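Local atomic coordinates of 2-c-methyl-d-erythritol 4-phosphate cytidylyltransferase (Streptococcus pneumoniae, PDB entry 2VSH), a protein that transfers the cytidylyl group of CTP to D-ribitol 5-phosphate, giving the CDP-ribitol used to build teichoic acid precursors. Residues H36-F41 / E48-G53; V42-I47 / I119-I124; I108-D113 / D126-A131; K177-L182 / T195-I200; G184-E189 / V202-D207. All blocks are in the same frame, centred on the assembly; numbering follows the deposited sequence.

Contact 1 (H36-F41 / E48-G53); sequences HTIEKF and EKIVVG
Ile50 presses its branched side chain against Ile38 and Phe41, and with Val52 it forms the strand side of a beta-alpha-beta crossover. Strand 3-9 leads by way of helix 33-42 into strand 50-54, which lies parallel to it in the central sheet of this GT-A-like fold. The short axes of helix 36-41 and strand 50-53 run nearly antiparallel, at 157°, and come within 10.0 Å of each other, a gap filled by aliphatic carbon. Ile50 is a good example of how one residue spans it. Its CB points at the helix and serves as the branching point. From there CG2 goes to meet CG2 of Ile38 at a loose 4.2 Å. The longer arm begins with CG1, which lies 4.0 Å from CB of Phe41. A nearly extended second torsion (chi2 155°) then carries CD1 onward to the last turn of the helix, where it reaches the carbonyl carbon of Phe41 at 3.8 Å as well as its CB. Phe41 thus meets the strand with CB and its backbone carbonyl carbon, not with its ring. The ring leads away from 48-53 and packs on Ala5 and Ile7 of strand 3-9, so that one residue ties the helix to two neighbouring strands. Nearer the beginning of the helix, Ile38 is flanked by Ile77 of the next strand, which also supports Val52. The contact is made by carbon packing, without a polar bond, and all four touching residues are buried. Ile38 and Val52 lie roughly perpendicular, CD1 of the isoleucine ending 3.9 Å from CG2 of the valine.

Contact 2 (V42-I47 / I119-I124); sequences VLEPSI and ITLRMI
Glu44 brings CB and OE2 against Leu121 and CG against Ile124, on the first turn of helix 121-133. The close part is small. CD2 of Leu121 touches both CB of Glu44, at 3.8 Å, and its OE2, at 3.7 Å, while CG2 of Ile124 lies 4.1 Å from CG of Glu44, the two side chains running alongside with their tips pointing opposite ways. A bend at chi2 (51°) folds the carboxylate back, where the type I turn from Glu44 to Ile47 supplies its donors. OE1 accepts from OG of Ser46 at 2.8 Å and from N of Ser46 at 3.1 Å, the two arriving from opposite faces of the carboxylate plane. Toward solvent the fit is looser. Leu43 is exposed and lies beside the helix without close contact, and Leu121 is partly exposed, with a glycol molecule, probably from the crystallisation liquor, nearby. The helix start is held by Thr120, whose OG1 caps N of Met123. OE2 has a polar partner of its own, NE2 of Gln125. Three donors around one buried carboxylate are consistent with Glu44 remaining ionised even though its neighbours across the contact are aliphatic.

Contact 3 (I108-D113 / D126-A131); sequences IVVTHD and DNIQLA
Val110 and Ile108, alternate residues on one face of strand 108-113, meet Ile128 and Ala131, one turn apart on helix 121-133. Apolar packing accounts for all the direct touching. CG2 of Val110 approaches CG1 of Ile128 to 3.8 Å, one side chain set nearly square across the other. It is placed there by the valine rotamer (chi1 -179°), which turns CG1 away from the backbone N and leaves CG2 beside it. Farther along the helix, CD1 of Ile108 reaches CB of Ala131 at 4.0 Å. With only a methyl group on the helix side, the strand side chain has to supply the length. The polar side chains of the two segments face other parts of the protein. CB of Asn127 is directed at the strand, yet its amide is engaged outside the pair: OD1 bonds OG1 of Thr173, while ND2 serves both OG1 of Thr139 and the carbonyl of Met123 one turn earlier. At the far end of the strand, Asp113 makes salt bridges with Arg116 and with Arg86, a residue of the CTP site. Among its neighbours, strand 108-113 is bonded to parallel strand 3-9 on one side and to antiparallel strand 165-175 on the other, and helix 121-133 covers this face of the sheet, extending over strands 136-142 and 208-212 through Asn127 and Leu130.

Contact 4 (K177-L182 / T195-I200); sequences KDFMDL and TDACKI
Leu182 and Phe179, neighbours one turn apart on helix 176-184, receive Ile200 and Ala197 of helix 197-203. The closest approach is between CB of Leu182 and CG2 of Ile200, at 3.8 Å. CE2 of Phe179 reaches CB of Ala197 at 4.0 Å and, more loosely, CD1 of Ile200 at 4.4 Å; both methyl groups meet the ring obliquely. With CG swung anti to the backbone N (chi1 176°), the ring leans out from its helix toward the other one. Phe174 and Tyr183 meet it with their rings about 15° from parallel, which probably limits its rotation. Farther out, polar bonds support each helix separately. OD2 of Asp196 caps the start of helix 197-203, accepting from N of Lys199 at 2.9 Å through its anti lone pair. On the outer side of helix 176-184, NZ of Lys177 bridges to the syn side of OD2 of Asp181 at 2.8 Å. Lys199 carries the helix into the dimer, its NZ bonding the carbonyl of Ile159 of the second subunit. The apolar interface of this helix pair packs on Ile94 and on Asn87, a CTP-site residue, of helix 86-100, and so lies behind the nucleotide site of this GT-A-type cytidylyltransferase.

Contact 5 (G184-E189 / V202-D207); sequences GSLSDE and VIKGKD
Ser185 OG is shared by two partners, the ammonium group of Lys204 and the carbonyl oxygen of Leu182. NZ of Lys204 donates to it at 3.1 Å, and since a carbonyl can only accept, the serine proton goes to Leu182. The hydroxyl thus links the end of helix 176-184 to the end of helix 197-203. Its chi1 of 78° lodges OG between the backbone N and the carbonyl carbon, folded back on its own chain and still able to face the lysine. Lys204 spans the gap with a chain that bends once, at chi2 (-66°), and runs extended from there to the nitrogen. Its last methylene does the apolar work: CE lies 4.1 Å from CD2 of Leu186, the lysine and leucine chains passing side by side in opposed senses. Nearer its backbone the lysine stem packs on Leu182 through CG. Leu186 is the buried member of the group, with Ile200 and Leu194 beside it, whereas Ser185 and Lys204 are exposed. The bond between those two therefore lies at the surface, and the contact is small. On the serine side the next residue but one, Ser187, opens helix 188-193 as its N-cap, its OG taking N of Glu190. At the lysine the other helix has already ended. N of Gly205 returns to O of Val202 at 3.0 Å and N of Lys206 to O of Phe201, with Gly205 at positive phi (75°) as the C-prime residue, the pattern that defines a Schellman motif.

How the contacts relate
The five contacts fall into two clusters. Contacts 1, 2 and 3 have centres 9 to 12 Å apart and touch one another, CZ of Phe41 packing 3.5 Å from CD1 of Ile119; contacts 1 and 3 share the central sheet, contacts 2 and 3 helix 121-133. Contacts 4 and 5 lie about 6 Å apart between centres on helix 197-203, and both reach the second subunit. Contact 3 comes nearest to the second cluster, its atoms about 5 Å from those of contact 4, while contacts 1 and 5 are about 27 Å apart between centres. Both clusters approach the CTP site: the side chain of Val52 is about 4 Å from that of Ala9, and that of Ile200 about 4 Å from that of Asn87.

Contact 1 (H36-F41 / E48-G53)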
# COMPACT_ATOMS: atom_id res chain seq x y z
N HIS A 36 -19.85 4.14 13.04
CA HIS A 36 -19.02 5.32 12.78
C HIS A 36 -19.18 5.76 11.33
O HIS A 36 -19.31 6.95 11.04
CB HIS A 36 -17.54 5.00 13.00
CG HIS A 36 -17.14 4.90 14.43
ND1 HIS A 36 -16.84 6.00 15.20
CD2 HIS A 36 -16.95 3.82 15.23
CE1 HIS A 36 -16.51 5.60 16.42
NE2 HIS A 36 -16.57 4.28 16.46
N THR A 37 -19.14 4.78 10.43
CA THR A 37 -19.18 5.03 8.99
C THR A 37 -20.55 5.56 8.56
O THR A 37 -20.65 6.55 7.82
CB THR A 37 -18.83 3.73 8.20
OG1 THR A 37 -17.53 3.26 8.57
CG2 THR A 37 -18.85 4.00 6.69
N ILE A 38 -21.62 4.91 9.02
CA ILE A 38 -22.99 5.36 8.72
C ILE A 38 -23.21 6.80 9.25
O ILE A 38 -23.79 7.64 8.55
CB ILE A 38 -24.05 4.41 9.28
CG1 ILE A 38 -24.01 3.06 8.55
CG2 ILE A 38 -25.45 5.03 9.15
CD1 ILE A 38 -24.87 1.96 9.23
N GLU A 39 -22.73 7.05 10.47
CA GLU A 39 -22.76 8.38 11.11
C GLU A 39 -22.26 9.51 10.22
O GLU A 39 -22.84 10.58 10.19
CB GLU A 39 -21.94 8.40 12.40
CG GLU A 39 -22.72 8.02 13.64
CD GLU A 39 -21.84 7.88 14.87
OE1 GLU A 39 -20.65 8.28 14.80
OE2 GLU A 39 -22.33 7.38 15.91
N LYS A 40 -21.15 9.27 9.51
CA LYS A 40 -20.57 10.27 8.63
C LYS A 40 -21.49 10.66 7.48
O LYS A 40 -21.33 11.74 6.92
CB LYS A 40 -19.22 9.79 8.05
CG LYS A 40 -18.12 9.48 9.06
CD LYS A 40 -17.72 10.70 9.88
CE LYS A 40 -16.45 10.43 10.63
NZ LYS A 40 -16.65 9.41 11.70
N PHE A 41 -22.44 9.78 7.13
CA PHE A 41 -23.40 10.03 6.03
C PHE A 41 -24.75 10.62 6.45
O PHE A 41 -25.42 11.28 5.64
CB PHE A 41 -23.65 8.75 5.22
CG PHE A 41 -22.54 8.40 4.26
CD1 PHE A 41 -22.59 8.84 2.94
CD2 PHE A 41 -21.46 7.62 4.67
CE1 PHE A 41 -21.57 8.51 2.04
CE2 PHE A 41 -20.43 7.28 3.78
CZ PHE A 41 -20.49 7.73 2.46
N GLU A 48 -30.61 11.10 0.38
CA GLU A 48 -31.98 10.64 0.59
C GLU A 48 -32.05 9.46 1.58
O GLU A 48 -32.72 9.55 2.61
CB GLU A 48 -32.62 10.27 -0.76
CG GLU A 48 -34.05 9.76 -0.69
CD GLU A 48 -35.10 10.79 -0.26
OE1 GLU A 48 -36.29 10.40 -0.22
OE2 GLU A 48 -34.77 11.97 0.02
N LYS A 49 -31.39 8.36 1.26
CA LYS A 49 -31.34 7.19 2.16
C LYS A 49 -29.92 6.70 2.24
O LYS A 49 -29.15 6.91 1.31
CB LYS A 49 -32.22 6.04 1.65
CG LYS A 49 -33.71 6.28 1.68
CD LYS A 49 -34.22 6.47 3.09
CE LYS A 49 -35.74 6.43 3.13
NZ LYS A 49 -36.25 7.26 4.25
N ILE A 50 -29.61 6.00 3.32
CA ILE A 50 -28.34 5.32 3.49
C ILE A 50 -28.60 3.83 3.43
O ILE A 50 -29.27 3.27 4.30
CB ILE A 50 -27.66 5.70 4.83
CG1 ILE A 50 -27.35 7.20 4.83
CG2 ILE A 50 -26.38 4.90 5.01
CD1 ILE A 50 -27.26 7.80 6.21
N VAL A 51 -28.14 3.20 2.35
CA VAL A 51 -28.49 1.81 2.07
C VAL A 51 -27.25 0.98 2.36
O VAL A 51 -26.19 1.21 1.77
CB VAL A 51 -28.97 1.60 0.60
CG1 VAL A 51 -29.48 0.18 0.41
CG2 VAL A 51 -30.05 2.63 0.23
N VAL A 52 -27.39 0.05 3.30
CA VAL A 52 -26.26 -0.75 3.78
C VAL A 52 -26.40 -2.21 3.34
O VAL A 52 -27.36 -2.89 3.70
CB VAL A 52 -26.14 -0.70 5.32
CG1 VAL A 52 -24.75 -1.19 5.77
CG2 VAL A 52 -26.41 0.71 5.86
N GLY A 53 -25.42 -2.69 2.58
CA GLY A 53 -25.40 -4.07 2.12
C GLY A 53 -24.63 -4.93 3.10
O GLY A 53 -23.44 -4.76 3.27

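Contact 2 (V42-I47 / I119-I124)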
# COMPACT_ATOMS: atom_id res chain seq x y z
N VAL A 42 -25.16 10.38 7.70
CA VAL A 42 -26.44 10.88 8.23
C VAL A 42 -26.56 12.41 8.30
O VAL A 42 -27.67 12.93 8.22
CB VAL A 42 -26.83 10.29 9.64
CG1 VAL A 42 -26.83 8.77 9.63
CG2 VAL A 42 -25.97 10.86 10.78
N LEU A 43 -25.45 13.12 8.47
CA LEU A 43 -25.53 14.57 8.56
C LEU A 43 -25.67 15.25 7.22
O LEU A 43 -26.16 16.38 7.15
CB LEU A 43 -24.32 15.18 9.27
CG LEU A 43 -24.28 15.27 10.77
CD1 LEU A 43 -23.00 16.00 11.12
CD2 LEU A 43 -25.50 16.00 11.32
N GLU A 44 -25.23 14.56 6.17
CA GLU A 44 -25.21 15.16 4.85
C GLU A 44 -26.63 15.45 4.37
O GLU A 44 -27.39 14.52 4.08
CB GLU A 44 -24.44 14.27 3.85
CG GLU A 44 -24.49 14.76 2.40
CD GLU A 44 -24.12 16.22 2.26
OE1 GLU A 44 -24.84 16.95 1.55
OE2 GLU A 44 -23.13 16.64 2.88
N PRO A 45 -27.00 16.75 4.27
CA PRO A 45 -28.40 17.03 3.93
C PRO A 45 -28.84 16.54 2.55
O PRO A 45 -30.04 16.37 2.34
CB PRO A 45 -28.49 18.56 4.02
CG PRO A 45 -27.10 19.04 3.83
CD PRO A 45 -26.24 17.99 4.48
N SER A 46 -27.91 16.30 1.63
CA SER A 46 -28.32 15.97 0.25
C SER A 46 -28.55 14.46 0.00
O SER A 46 -28.95 14.06 -1.08
CB SER A 46 -27.36 16.57 -0.78
OG SER A 46 -26.08 15.97 -0.73
N ILE A 47 -28.32 13.64 1.03
CA ILE A 47 -28.50 12.19 0.95
C ILE A 47 -29.95 11.81 1.28
O ILE A 47 -30.44 12.15 2.36
CB ILE A 47 -27.54 11.44 1.93
CG1 ILE A 47 -26.06 11.71 1.58
CG2 ILE A 47 -27.83 9.92 1.98
CD1 ILE A 47 -25.58 11.13 0.26
N ILE A 119 -14.03 8.69 6.60
CA ILE A 119 -14.52 9.50 5.49
C ILE A 119 -15.06 10.79 6.09
O ILE A 119 -15.56 10.79 7.22
CB ILE A 119 -15.63 8.73 4.69
CG1 ILE A 119 -16.10 9.53 3.46
CG2 ILE A 119 -16.77 8.28 5.65
CD1 ILE A 119 -17.19 8.85 2.65
N THR A 120 -14.97 11.88 5.33
CA THR A 120 -15.40 13.19 5.79
C THR A 120 -16.52 13.70 4.87
O THR A 120 -16.69 13.21 3.76
CB THR A 120 -14.23 14.20 5.75
OG1 THR A 120 -13.80 14.36 4.39
CG2 THR A 120 -13.04 13.73 6.63
N LEU A 121 -17.28 14.68 5.35
CA LEU A 121 -18.32 15.32 4.53
C LEU A 121 -17.69 15.96 3.29
O LEU A 121 -18.30 16.01 2.23
CB LEU A 121 -19.07 16.38 5.35
CG LEU A 121 -20.07 15.82 6.37
CD1 LEU A 121 -20.59 16.92 7.30
CD2 LEU A 121 -21.22 15.12 5.67
N ARG A 122 -16.48 16.47 3.43
CA ARG A 122 -15.81 17.10 2.30
C ARG A 122 -15.66 16.09 1.15
O ARG A 122 -15.92 16.41 0.00
CB ARG A 122 -14.46 17.66 2.73
CG ARG A 122 -13.82 18.68 1.76
CD ARG A 122 -13.09 18.00 0.62
NE ARG A 122 -12.00 17.12 1.07
CZ ARG A 122 -11.53 16.08 0.38
NH1 ARG A 122 -12.05 15.76 -0.80
NH2 ARG A 122 -10.55 15.35 0.89
N MET A 123 -15.24 14.87 1.49
CA MET A 123 -15.08 13.78 0.52
C MET A 123 -16.41 13.39 -0.12
O MET A 123 -16.49 13.29 -1.35
CB MET A 123 -14.46 12.56 1.19
CG MET A 123 -12.98 12.73 1.54
SD MET A 123 -12.40 11.39 2.59
CE MET A 123 -10.96 12.16 3.20
N ILE A 124 -17.43 13.19 0.71
CA ILE A 124 -18.80 12.89 0.26
C ILE A 124 -19.29 13.98 -0.68
O ILE A 124 -19.83 13.70 -1.74
CB ILE A 124 -19.77 12.78 1.44
CG1 ILE A 124 -19.40 11.56 2.29
CG2 ILE A 124 -21.24 12.73 0.96
CD1 ILE A 124 -19.87 11.65 3.73

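Contact 3 (I108-D113 / D126-A131)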
# COMPACT_ATOMS: atom_id res chain seq x y z
N ILE A 108 -28.20 8.99 -8.20
CA ILE A 108 -26.79 8.68 -7.95
C ILE A 108 -26.61 7.86 -6.66
O ILE A 108 -27.38 8.01 -5.72
CB ILE A 108 -25.99 10.02 -7.88
CG1 ILE A 108 -25.71 10.55 -9.29
CG2 ILE A 108 -24.67 9.85 -7.13
CD1 ILE A 108 -25.46 12.06 -9.31
N VAL A 109 -25.62 6.97 -6.63
CA VAL A 109 -25.24 6.28 -5.40
C VAL A 109 -23.79 6.60 -5.07
O VAL A 109 -22.91 6.50 -5.93
CB VAL A 109 -25.50 4.73 -5.42
CG1 VAL A 109 -24.65 4.00 -6.48
CG2 VAL A 109 -25.27 4.11 -4.04
N VAL A 110 -23.56 7.03 -3.84
CA VAL A 110 -22.21 7.21 -3.30
C VAL A 110 -21.85 5.92 -2.55
O VAL A 110 -22.28 5.71 -1.42
CB VAL A 110 -22.11 8.46 -2.35
CG1 VAL A 110 -20.68 8.63 -1.80
CG2 VAL A 110 -22.53 9.74 -3.07
N THR A 111 -21.07 5.04 -3.21
CA THR A 111 -20.67 3.76 -2.62
C THR A 111 -19.40 3.91 -1.78
O THR A 111 -18.49 4.66 -2.14
CB THR A 111 -20.47 2.62 -3.67
OG1 THR A 111 -19.29 2.86 -4.46
CG2 THR A 111 -21.70 2.47 -4.58
N HIS A 112 -19.35 3.19 -0.65
CA HIS A 112 -18.26 3.38 0.31
C HIS A 112 -18.11 2.14 1.20
O HIS A 112 -19.11 1.55 1.62
CB HIS A 112 -18.53 4.64 1.17
CG HIS A 112 -17.40 5.00 2.09
ND1 HIS A 112 -16.18 5.46 1.62
CD2 HIS A 112 -17.29 4.95 3.44
CE1 HIS A 112 -15.39 5.70 2.65
NE2 HIS A 112 -16.03 5.38 3.76
N ASP A 113 -16.87 1.76 1.47
CA ASP A 113 -16.55 0.62 2.35
C ASP A 113 -17.04 0.87 3.77
O ASP A 113 -16.78 1.94 4.32
CB ASP A 113 -15.03 0.43 2.44
CG ASP A 113 -14.40 -0.02 1.14
OD1 ASP A 113 -15.08 -0.70 0.33
OD2 ASP A 113 -13.22 0.30 0.93
N ASP A 126 -17.52 16.35 -2.37
CA ASP A 126 -16.73 16.33 -3.61
C ASP A 126 -17.16 15.27 -4.61
O ASP A 126 -17.24 15.54 -5.80
CB ASP A 126 -15.24 16.14 -3.30
CG ASP A 126 -14.60 17.39 -2.79
OD1 ASP A 126 -15.33 18.39 -2.58
OD2 ASP A 126 -13.36 17.38 -2.58
N ASN A 127 -17.43 14.06 -4.10
CA ASN A 127 -17.94 12.96 -4.89
C ASN A 127 -19.25 13.27 -5.56
O ASN A 127 -19.43 13.01 -6.75
CB ASN A 127 -18.09 11.70 -4.01
CG ASN A 127 -16.89 10.80 -4.10
OD1 ASN A 127 -16.91 9.80 -4.81
ND2 ASN A 127 -15.81 11.18 -3.42
N ILE A 128 -20.17 13.85 -4.79
CA ILE A 128 -21.47 14.25 -5.33
C ILE A 128 -21.29 15.32 -6.41
O ILE A 128 -21.91 15.26 -7.47
CB ILE A 128 -22.42 14.72 -4.20
CG1 ILE A 128 -22.83 13.51 -3.32
CG2 ILE A 128 -23.66 15.42 -4.79
CD1 ILE A 128 -23.34 13.90 -1.91
N GLN A 129 -20.44 16.31 -6.14
CA GLN A 129 -20.26 17.42 -7.07
C GLN A 129 -19.63 16.96 -8.40
O GLN A 129 -20.12 17.30 -9.47
CB GLN A 129 -19.42 18.52 -6.43
CG GLN A 129 -19.19 19.72 -7.35
CD GLN A 129 -18.11 20.66 -6.83
OE1 GLN A 129 -17.30 20.29 -5.97
NE2 GLN A 129 -18.09 21.89 -7.35
N LEU A 130 -18.54 16.20 -8.30
CA LEU A 130 -17.88 15.58 -9.46
C LEU A 130 -18.81 14.67 -10.29
O LEU A 130 -18.76 14.67 -11.52
CB LEU A 130 -16.62 14.85 -9.01
CG LEU A 130 -15.19 15.42 -9.11
CD1 LEU A 130 -15.09 16.87 -9.59
CD2 LEU A 130 -14.41 15.21 -7.84
N ALA A 131 -19.69 13.91 -9.62
CA ALA A 131 -20.65 13.03 -10.33
C ALA A 131 -21.59 13.79 -11.29
O ALA A 131 -22.13 13.19 -12.23
CB ALA A 131 -21.44 12.17 -9.34

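Contact 4 (K177-L182 / T195-I200)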
# COMPACT_ATOMS: atom_id res chain seq x y z
N LYS A 177 -28.45 3.63 -12.54
CA LYS A 177 -28.80 3.02 -13.83
C LYS A 177 -27.56 2.70 -14.65
O LYS A 177 -27.46 1.61 -15.23
CB LYS A 177 -29.75 3.93 -14.64
CG LYS A 177 -30.40 3.27 -15.87
CD LYS A 177 -31.13 4.31 -16.73
CE LYS A 177 -31.80 3.71 -18.00
NZ LYS A 177 -30.87 3.08 -18.98
N ASP A 178 -26.60 3.64 -14.66
CA ASP A 178 -25.35 3.46 -15.37
C ASP A 178 -24.58 2.23 -14.89
O ASP A 178 -24.12 1.44 -15.72
CB ASP A 178 -24.45 4.69 -15.26
CG ASP A 178 -24.88 5.82 -16.19
OD1 ASP A 178 -25.94 5.70 -16.85
OD2 ASP A 178 -24.14 6.81 -16.26
N PHE A 179 -24.45 2.07 -13.58
CA PHE A 179 -23.80 0.87 -13.05
C PHE A 179 -24.55 -0.39 -13.46
O PHE A 179 -23.93 -1.37 -13.87
CB PHE A 179 -23.66 0.92 -11.52
CG PHE A 179 -23.09 -0.34 -10.94
CD1 PHE A 179 -23.93 -1.40 -10.59
CD2 PHE A 179 -21.71 -0.47 -10.74
CE1 PHE A 179 -23.42 -2.57 -10.05
CE2 PHE A 179 -21.19 -1.64 -10.20
CZ PHE A 179 -22.04 -2.70 -9.86
N MET A 180 -25.88 -0.39 -13.33
CA MET A 180 -26.67 -1.56 -13.72
C MET A 180 -26.48 -1.96 -15.17
O MET A 180 -26.23 -3.13 -15.46
CB MET A 180 -28.16 -1.37 -13.40
CG MET A 180 -28.43 -1.16 -11.92
SD MET A 180 -28.10 -2.62 -10.89
CE MET A 180 -29.69 -3.45 -11.01
N ASP A 181 -26.61 -0.99 -16.08
CA ASP A 181 -26.41 -1.25 -17.50
C ASP A 181 -25.04 -1.85 -17.84
O ASP A 181 -24.96 -2.84 -18.56
CB ASP A 181 -26.68 0.03 -18.30
CG ASP A 181 -28.14 0.44 -18.28
OD1 ASP A 181 -28.98 -0.41 -17.90
OD2 ASP A 181 -28.46 1.60 -18.63
N LEU A 182 -23.97 -1.25 -17.32
CA LEU A 182 -22.61 -1.70 -17.63
C LEU A 182 -22.28 -3.04 -16.99
O LEU A 182 -21.69 -3.91 -17.63
CB LEU A 182 -21.59 -0.66 -17.18
CG LEU A 182 -21.60 0.68 -17.91
CD1 LEU A 182 -20.47 1.49 -17.35
CD2 LEU A 182 -21.47 0.49 -19.44
N THR A 195 -13.40 -6.54 -10.72
CA THR A 195 -13.95 -6.57 -9.37
C THR A 195 -14.22 -5.17 -8.78
O THR A 195 -14.95 -5.04 -7.80
CB THR A 195 -13.03 -7.34 -8.41
OG1 THR A 195 -11.72 -6.77 -8.46
CG2 THR A 195 -12.95 -8.80 -8.78
N ASP A 196 -13.63 -4.15 -9.39
CA ASP A 196 -13.75 -2.77 -8.95
C ASP A 196 -14.81 -2.09 -9.79
O ASP A 196 -14.84 -2.26 -11.02
CB ASP A 196 -12.38 -2.08 -9.08
CG ASP A 196 -12.42 -0.62 -8.69
OD1 ASP A 196 -12.02 -0.29 -7.56
OD2 ASP A 196 -12.85 0.20 -9.50
N ALA A 197 -15.67 -1.31 -9.15
CA ALA A 197 -16.80 -0.68 -9.83
C ALA A 197 -16.31 0.35 -10.84
O ALA A 197 -16.79 0.40 -11.98
CB ALA A 197 -17.77 -0.04 -8.82
N CYS A 198 -15.34 1.17 -10.44
CA CYS A 198 -14.76 2.16 -11.35
C CYS A 198 -14.08 1.52 -12.58
O CYS A 198 -14.15 2.06 -13.68
CB CYS A 198 -13.81 3.09 -10.61
SG CYS A 198 -14.71 4.19 -9.45
N LYS A 199 -13.43 0.38 -12.38
CA LYS A 199 -12.80 -0.38 -13.48
C LYS A 199 -13.79 -0.70 -14.61
O LYS A 199 -13.44 -0.63 -15.78
CB LYS A 199 -12.16 -1.67 -12.93
CG LYS A 199 -11.54 -2.62 -13.96
CD LYS A 199 -10.50 -1.94 -14.84
CE LYS A 199 -9.81 -2.91 -15.78
NZ LYS A 199 -8.83 -3.78 -15.05
N ILE A 200 -15.03 -1.02 -14.24
CA ILE A 200 -16.07 -1.35 -15.21
C ILE A 200 -16.38 -0.12 -16.06
O ILE A 200 -16.51 -0.24 -17.27
CB ILE A 200 -17.35 -1.85 -14.53
CG1 ILE A 200 -17.07 -3.14 -13.75
CG2 ILE A 200 -18.49 -2.08 -15.55
CD1 ILE A 200 -18.25 -3.57 -12.87

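Contact 5 (G184-E189 / V202-D207)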
# COMPACT_ATOMS: atom_id res chain seq x y z
N GLY A 184 -24.41 -5.27 -16.06
CA GLY A 184 -25.29 -6.24 -16.68
C GLY A 184 -24.76 -6.79 -17.98
O GLY A 184 -25.16 -7.86 -18.41
N SER A 185 -23.85 -6.04 -18.62
CA SER A 185 -23.30 -6.41 -19.92
C SER A 185 -22.09 -7.35 -19.81
O SER A 185 -21.49 -7.71 -20.83
CB SER A 185 -22.90 -5.16 -20.71
OG SER A 185 -21.66 -4.66 -20.23
N LEU A 186 -21.75 -7.76 -18.59
CA LEU A 186 -20.54 -8.55 -18.35
C LEU A 186 -20.85 -10.02 -18.19
O LEU A 186 -21.85 -10.38 -17.59
CB LEU A 186 -19.79 -8.04 -17.11
CG LEU A 186 -19.28 -6.58 -17.11
CD1 LEU A 186 -18.69 -6.20 -15.76
CD2 LEU A 186 -18.28 -6.32 -18.25
N SER A 187 -19.98 -10.88 -18.72
CA SER A 187 -20.06 -12.29 -18.44
C SER A 187 -19.61 -12.57 -17.00
O SER A 187 -18.91 -11.75 -16.39
CB SER A 187 -19.18 -13.06 -19.41
OG SER A 187 -17.80 -12.82 -19.12
N ASP A 188 -19.97 -13.74 -16.48
CA ASP A 188 -19.50 -14.16 -15.17
C ASP A 188 -17.98 -14.07 -15.10
O ASP A 188 -17.43 -13.61 -14.11
CB ASP A 188 -19.99 -15.57 -14.88
CG ASP A 188 -21.50 -15.64 -14.75
OD1 ASP A 188 -22.03 -16.77 -14.63
OD2 ASP A 188 -22.15 -14.57 -14.78
N GLU A 189 -17.31 -14.50 -16.17
CA GLU A 189 -15.85 -14.45 -16.21
C GLU A 189 -15.31 -13.02 -16.16
O GLU A 189 -14.29 -12.78 -15.53
CB GLU A 189 -15.29 -15.17 -17.44
CG GLU A 189 -15.36 -16.67 -17.33
CD GLU A 189 -16.76 -17.23 -17.56
OE1 GLU A 189 -17.63 -16.50 -18.08
OE2 GLU A 189 -16.98 -18.41 -17.23
N VAL A 202 -14.27 2.46 -16.49
CA VAL A 202 -13.03 2.76 -17.23
C VAL A 202 -12.88 1.92 -18.51
O VAL A 202 -12.62 2.45 -19.60
CB VAL A 202 -11.77 2.66 -16.29
CG1 VAL A 202 -10.48 2.66 -17.06
CG2 VAL A 202 -11.78 3.81 -15.29
N ILE A 203 -13.08 0.61 -18.38
CA ILE A 203 -12.92 -0.32 -19.50
C ILE A 203 -14.00 -0.17 -20.57
O ILE A 203 -13.79 -0.53 -21.73
CB ILE A 203 -12.76 -1.81 -19.02
CG1 ILE A 203 -12.10 -2.64 -20.12
CG2 ILE A 203 -14.10 -2.42 -18.56
CD1 ILE A 203 -11.57 -3.98 -19.64
N LYS A 204 -15.16 0.35 -20.16
CA LYS A 204 -16.24 0.68 -21.09
C LYS A 204 -16.08 2.05 -21.72
O LYS A 204 -17.01 2.55 -22.37
CB LYS A 204 -17.60 0.56 -20.40
CG LYS A 204 -17.97 -0.86 -20.00
CD LYS A 204 -18.17 -1.77 -21.21
CE LYS A 204 -18.69 -3.14 -20.81
NZ LYS A 204 -19.28 -3.87 -21.98
N GLY A 205 -14.90 2.66 -21.55
CA GLY A 205 -14.58 3.93 -22.20
C GLY A 205 -15.26 5.14 -21.59
O GLY A 205 -15.44 6.16 -22.27
N LYS A 206 -15.63 5.04 -20.31
CA LYS A 206 -16.35 6.13 -19.63
C LYS A 206 -15.40 7.11 -18.92
O LYS A 206 -14.21 6.82 -18.73
CB LYS A 206 -17.39 5.58 -18.64
CG LYS A 206 -18.36 4.54 -19.22
CD LYS A 206 -19.27 5.12 -20.31
CE LYS A 206 -20.24 4.09 -20.87
NZ LYS A 206 -21.12 4.69 -21.93
N ASP A 207 -15.94 8.27 -18.53
CA ASP A 207 -15.20 9.36 -17.90
C ASP A 207 -15.28 9.26 -16.36
O ASP A 207 -16.30 9.60 -15.76
CB ASP A 207 -15.75 10.70 -18.39
CG ASP A 207 -15.08 11.91 -17.73
OD1 ASP A 207 -15.74 12.97 -17.62
OD2 ASP A 207 -13.90 11.82 -17.32